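Local coordinates for IscA (Thermosynechococcus elongatus, PDB 1X0G), which binds a [2Fe-2S] cluster and serves as a scaffold for iron-sulfur cluster biosynthesis, at the interface of chains A and B. Coordinates in Å, arbitrary orientation; residue numbers count along the deposited sequence, not the author numbering. Chains: chain A/B, IscA.

The interface of chains A and B. Residues chain A 3-5, 8; chain B 59, 78-80.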
ATOM      1  N   GLU A   3     -14.549  10.686  -1.476  1.00 69.98           N
ATOM      2  CA  GLU A   3     -15.875  10.138  -1.231  1.00 69.43           C
ATOM      3  C   GLU A   3     -15.990   9.295   0.054  1.00 68.12           C
ATOM      4  O   GLU A   3     -15.060   8.631   0.471  1.00 66.96           O
ATOM      5  CB  GLU A   3     -16.281   9.344  -2.409  1.00 69.67           C
ATOM      6  CG  GLU A   3     -15.155   9.329  -3.409  1.00 75.56           C
ATOM      7  CD  GLU A   3     -15.491   8.516  -4.681  1.00 81.57           C
ATOM      8  OE1 GLU A   3     -16.587   8.728  -5.237  1.00 82.97           O
ATOM      9  OE2 GLU A   3     -14.665   7.669  -5.128  1.00 86.35           O
ATOM     10  N   LEU A   4     -17.142   9.381   0.707  1.00 66.31           N
ATOM     11  CA  LEU A   4     -17.425   8.573   1.880  1.00 65.10           C
ATOM     12  C   LEU A   4     -18.657   7.822   1.571  1.00 63.26           C
ATOM     13  O   LEU A   4     -19.640   8.434   1.360  1.00 64.46           O
ATOM     14  CB  LEU A   4     -17.711   9.464   3.054  1.00 64.40           C
ATOM     15  CG  LEU A   4     -16.574  10.421   3.322  1.00 65.59           C
ATOM     16  CD1 LEU A   4     -17.122  11.585   4.071  1.00 65.80           C
ATOM     17  CD2 LEU A   4     -15.494   9.723   4.146  1.00 68.66           C
ATOM     18  N   THR A   5     -18.597   6.513   1.473  1.00 62.11           N
ATOM     19  CA  THR A   5     -19.762   5.691   1.173  1.00 60.55           C
ATOM     20  C   THR A   5     -20.718   5.842   2.320  1.00 60.71           C
ATOM     21  O   THR A   5     -20.368   6.396   3.370  1.00 60.58           O
ATOM     22  CB  THR A   5     -19.358   4.319   1.277  1.00 60.64           C
ATOM     23  OG1 THR A   5     -18.895   4.120   2.639  1.00 61.70           O
ATOM     24  CG2 THR A   5     -18.211   4.032   0.286  1.00 59.03           C
ATOM     25  N   ALA A   8     -19.727   4.470   5.589  1.00 62.35           N
ATOM     26  CA  ALA A   8     -18.652   5.185   6.286  1.00 62.99           C
ATOM     27  C   ALA A   8     -19.291   6.335   7.066  1.00 63.99           C
ATOM     28  O   ALA A   8     -18.935   6.647   8.193  1.00 64.87           O
ATOM     29  CB  ALA A   8     -17.634   5.633   5.335  1.00 61.82           C
TER
ATOM     30  N   SER B  59     -18.983  15.227   1.255  1.00 72.35           N
ATOM     31  CA  SER B  59     -19.554  13.996   0.794  1.00 72.67           C
ATOM     32  C   SER B  59     -20.785  13.760   1.598  1.00 72.70           C
ATOM     33  O   SER B  59     -20.757  13.626   2.830  1.00 72.17           O
ATOM     34  CB  SER B  59     -18.591  12.827   0.897  1.00 72.09           C
ATOM     35  OG  SER B  59     -19.016  11.858  -0.043  1.00 74.43           O
ATOM     36  N   ARG B  78     -11.519   7.363  -1.746  1.00 69.69           N
ATOM     37  CA  ARG B  78     -12.875   6.879  -1.449  1.00 69.73           C
ATOM     38  C   ARG B  78     -12.747   6.216  -0.068  1.00 68.17           C
ATOM     39  O   ARG B  78     -11.852   5.412   0.129  1.00 70.00           O
ATOM     40  CB  ARG B  78     -13.349   5.865  -2.527  1.00 70.44           C
ATOM     41  CG  ARG B  78     -14.522   4.854  -2.079  1.00 74.69           C
ATOM     42  CD  ARG B  78     -14.707   3.558  -2.972  1.00 76.16           C
ATOM     43  NE  ARG B  78     -14.715   3.909  -4.397  1.00 83.05           N
ATOM     44  CZ  ARG B  78     -13.962   3.359  -5.359  1.00 85.73           C
ATOM     45  NH1 ARG B  78     -13.113   2.374  -5.079  1.00 86.54           N
ATOM     46  NH2 ARG B  78     -14.091   3.774  -6.629  1.00 86.18           N
ATOM     47  N   VAL B  79     -13.601   6.540   0.888  1.00 65.46           N
ATOM     48  CA  VAL B  79     -13.543   5.890   2.172  1.00 62.81           C
ATOM     49  C   VAL B  79     -14.783   5.001   2.423  1.00 63.94           C
ATOM     50  O   VAL B  79     -15.957   5.462   2.561  1.00 65.06           O
ATOM     51  CB  VAL B  79     -13.398   6.911   3.243  1.00 62.83           C
ATOM     52  CG1 VAL B  79     -13.385   6.250   4.600  1.00 60.20           C
ATOM     53  CG2 VAL B  79     -12.158   7.852   2.977  1.00 59.99           C
ATOM     54  N   ASP B  80     -14.559   3.711   2.452  1.00 63.22           N
ATOM     55  CA  ASP B  80     -15.659   2.854   2.748  1.00 63.59           C
ATOM     56  C   ASP B  80     -15.475   2.371   4.169  1.00 64.74           C
ATOM     57  O   ASP B  80     -14.399   2.642   4.812  1.00 64.60           O
ATOM     58  CB  ASP B  80     -15.623   1.673   1.823  1.00 63.98           C
ATOM     59  CG  ASP B  80     -16.943   0.950   1.751  1.00 66.36           C
ATOM     60  OD1 ASP B  80     -18.007   1.443   2.259  1.00 62.69           O
ATOM     61  OD2 ASP B  80     -16.897  -0.153   1.160  1.00 68.33           O
TER
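A:Glu3 and A:Leu4 pair in parallel with B:Arg78 and B:Val79, a beta-strand addition that knits the N-terminus of one IscA subunit into a sheet of the other and so helps hold the A and B chains together, probably as part of the domain swapping within the IscA tetramer; its twin recurs with the chains exchanged. The amide N of B:Val79 donates to the carbonyl O of A:Glu3 at 2.6 Å, and the amide N of A:Thr5 returns a bond of 3.0 Å to B:Val79 O. That oxygen also accepts from the hydroxyl OG1 of A:Thr5, which reaches it in the carbonyl plane on a lone pair (3.2 Å), whereas the amide lies tilted from that plane. The same hydroxyl meets the carboxylate OD1 of B:Asp80 at 2.8 Å, on the anti side and slightly out of the carboxylate plane, the two side chains crossing nearly at right angles. With chi1 at 60°, OG1 sits between the backbone N and carbonyl carbon of A:Thr5, a position from which it also takes the amide N-H of A:Ala8. A valine in place of A:Thr5 would probably leave the B:Asp80 carboxylate without this partner and the A:Ala8 amide without its cap. On the opposite edge of the inserted strand, A:Leu4 N donates to the B:Ser59 hydroxyl OG (3.2 Å). The A:Leu4 side chain makes apolar contacts: it lies alongside B:Val79, pointing the same way, with CD2 3.6 Å from B:Val79 CB, while its other methyl, CD1, packs on B:Ser59 CB. From the other face, the carboxylate OE2 of A:Glu3 forms a long salt bridge with B:Arg78 NE (3.8 Å), their flat groups turned 46° apart. The short strand 3-4 thus pairs with strand 78-84 of chain B and is met on its other edge by the last residue of strand 55-59, and A:Thr5 leads directly into helix 6-16 of chain A.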